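Local coordinates for Mll8374 protein (Mesorhizobium loti, PDB 3B5E) that probably hydrolyses carboxylic ester bonds as a serine esterase of the alpha/beta-hydrolase fold, at residues 141-146 with 193-198. Numbering follows the deposited sequence.
Sequences LLRPMP and RIIPSG. With EDO (1,2-ethanediol), chain I.
Arg143 reaches from just beyond strand 138-142 to the carbonyl of Gly198, its NE giving a hydrogen bond to Gly198 O of 2.8 Å. The N-H points almost straight at the oxygen, 163° at the hydrogen, and comes in the carbonyl plane, though the acceptor sits slightly off the guanidinium plane. A long side chain suits this gap, for the CA atoms of Arg143 and Gly198 are 8.9 Å apart. The chain bends at chi2 (-67°) and then runs straight through chi3, which carries the guanidinium across. There NH2 meets aliphatic carbon obliquely: Ile195 CD1 lies 3.7 Å from Arg143 NH2, and Ser197 CB is equally near that nitrogen. Ile195, whose CB points toward 141-146, has a branched aliphatic side chain that is buried, packing also against Ile164 of strand 160-166 and Pro204 of helix 203-214. Both segments leave the C-terminal ends of parallel strands of an alpha/beta-hydrolase sheet, with strand 160-166 between them. Gly198 immediately precedes His199, which lies with Ser119 and Asp169 in an arrangement consistent with the catalytic triad of this fold, so the bond is well placed to steady the backbone next to the probable catalytic histidine. The buried guanidinium has further partners: NH1 forms a salt bridge with Asp205 and a hydrogen bond to Ile164 O, which fixes its rotation and probably balances its charge. At the backbone of Arg143, O accepts a 2.7 Å hydrogen bond from O2 of an ethanediol, probably from the crystallisation liquor, which is also hydrogen-bonded to Ser119 and Asn123.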
loop_
_atom_site.group_PDB
_atom_site.type_symbol
_atom_site.label_atom_id
_atom_site.label_comp_id
_atom_site.label_asym_id
_atom_site.label_seq_id
_atom_site.Cartn_x
_atom_site.Cartn_y
_atom_site.Cartn_z
ATOM N N LEU A 141 -2.024 -5.778 -0.328
ATOM C CA LEU A 141 -2.322 -5.296 0.997
ATOM C C LEU A 141 -1.856 -6.349 2.009
ATOM O O LEU A 141 -2.470 -7.417 2.138
ATOM C CB LEU A 141 -3.838 -5.059 1.172
ATOM C CG LEU A 141 -4.546 -4.152 0.145
ATOM C CD1 LEU A 141 -6.021 -4.021 0.471
ATOM C CD2 LEU A 141 -3.926 -2.768 0.031
ATOM N N LEU A 142 -0.789 -6.039 2.732
ATOM C CA LEU A 142 -0.186 -6.997 3.662
ATOM C C LEU A 142 -0.659 -6.654 5.073
ATOM O O LEU A 142 -0.429 -5.537 5.550
ATOM C CB LEU A 142 1.327 -6.952 3.575
ATOM C CG LEU A 142 1.932 -7.190 2.188
ATOM C CD1 LEU A 142 3.467 -7.221 2.284
ATOM C CD2 LEU A 142 1.361 -8.450 1.534
ATOM N N ARG A 143 -1.341 -7.608 5.711
ATOM C CA ARG A 143 -1.921 -7.449 7.057
ATOM C C ARG A 143 -2.833 -6.211 7.216
ATOM O O ARG A 143 -2.652 -5.428 8.139
ATOM C CB ARG A 143 -0.855 -7.465 8.135
ATOM C CG ARG A 143 0.255 -8.475 7.946
ATOM C CD ARG A 143 -0.231 -9.924 8.059
ATOM N NE ARG A 143 0.952 -10.768 7.987
ATOM C CZ ARG A 143 1.551 -11.121 6.858
ATOM N NH1 ARG A 143 1.040 -10.826 5.667
ATOM N NH2 ARG A 143 2.666 -11.816 6.913
ATOM N N PRO A 144 -3.837 -6.036 6.316
ATOM C CA PRO A 144 -4.724 -4.896 6.355
ATOM C C PRO A 144 -5.956 -5.119 7.244
ATOM O O PRO A 144 -6.191 -6.215 7.708
ATOM C CB PRO A 144 -5.186 -4.791 4.903
ATOM C CG PRO A 144 -5.284 -6.281 4.517
ATOM C CD PRO A 144 -4.155 -6.935 5.185
HETATM N N MSE A 145 -6.717 -4.058 7.456
HETATM C CA MSE A 145 -8.004 -4.096 8.129
HETATM C C MSE A 145 -8.852 -2.953 7.598
HETATM O O MSE A 145 -8.314 -2.026 7.024
HETATM C CB MSE A 145 -7.839 -3.995 9.660
HETATM C CG MSE A 145 -7.371 -2.645 10.176
HETATM SE SE MSE A 145 -7.382 -2.594 12.102
HETATM C CE MSE A 145 -9.308 -2.672 12.429
ATOM N N PRO A 146 -10.194 -3.026 7.762
ATOM C CA PRO A 146 -11.019 -1.858 7.471
ATOM C C PRO A 146 -10.739 -0.739 8.470
ATOM O O PRO A 146 -10.550 -1.000 9.660
ATOM C CB PRO A 146 -12.472 -2.379 7.630
ATOM C CG PRO A 146 -12.352 -3.903 7.599
ATOM C CD PRO A 146 -11.006 -4.171 8.218
ATOM N N ARG A 193 -5.292 -14.392 0.896
ATOM C CA ARG A 193 -4.522 -15.528 1.418
ATOM C C ARG A 193 -4.388 -15.418 2.922
ATOM O O ARG A 193 -4.355 -14.313 3.480
ATOM C CB ARG A 193 -3.088 -15.582 0.838
ATOM C CG ARG A 193 -2.992 -15.417 -0.632
ATOM C CD ARG A 193 -3.683 -16.517 -1.391
ATOM N NE ARG A 193 -3.601 -16.279 -2.820
ATOM C CZ ARG A 193 -2.583 -16.681 -3.580
ATOM N NH1 ARG A 193 -1.604 -17.420 -3.094
ATOM N NH2 ARG A 193 -2.572 -16.373 -4.864
ATOM N N ILE A 194 -4.308 -16.574 3.571
ATOM C CA ILE A 194 -3.885 -16.676 4.971
ATOM C C ILE A 194 -2.638 -17.532 4.970
ATOM O O ILE A 194 -2.680 -18.643 4.429
ATOM C CB ILE A 194 -4.932 -17.355 5.888
ATOM C CG1 ILE A 194 -6.271 -16.608 5.915
ATOM C CG2 ILE A 194 -4.373 -17.501 7.321
ATOM C CD1 ILE A 194 -7.489 -17.450 6.451
ATOM N N ILE A 195 -1.545 -17.033 5.566
ATOM C CA ILE A 195 -0.272 -17.755 5.631
ATOM C C ILE A 195 0.013 -18.012 7.104
ATOM O O ILE A 195 -0.652 -17.423 7.958
ATOM C CB ILE A 195 0.890 -17.004 4.869
ATOM C CG1 ILE A 195 1.178 -15.594 5.424
ATOM C CG2 ILE A 195 0.601 -16.940 3.349
ATOM C CD1 ILE A 195 2.573 -14.969 4.924
ATOM N N PRO A 196 0.910 -18.947 7.421
ATOM C CA PRO A 196 1.161 -19.259 8.850
ATOM C C PRO A 196 1.792 -18.141 9.687
ATOM O O PRO A 196 1.770 -18.217 10.918
ATOM C CB PRO A 196 2.080 -20.494 8.791
ATOM C CG PRO A 196 1.825 -21.074 7.392
ATOM C CD PRO A 196 1.589 -19.894 6.517
ATOM N N SER A 197 2.316 -17.124 9.022
ATOM C CA SER A 197 2.945 -15.973 9.680
ATOM C C SER A 197 2.033 -15.202 10.615
ATOM O O SER A 197 0.793 -15.303 10.565
ATOM C CB SER A 197 3.513 -15.012 8.615
ATOM O OG SER A 197 4.487 -15.704 7.901
ATOM N N GLY A 198 2.658 -14.456 11.522
ATOM C CA GLY A 198 1.954 -13.467 12.305
ATOM C C GLY A 198 1.805 -12.134 11.602
ATOM O O GLY A 198 1.615 -12.053 10.384
HETATM C C1 EDO I . -3.490 -1.947 11.421
HETATM O O1 EDO I . -2.312 -1.275 11.011
HETATM C C2 EDO I . -3.498 -3.366 10.868
HETATM O O2 EDO I . -3.942 -3.470 9.497
#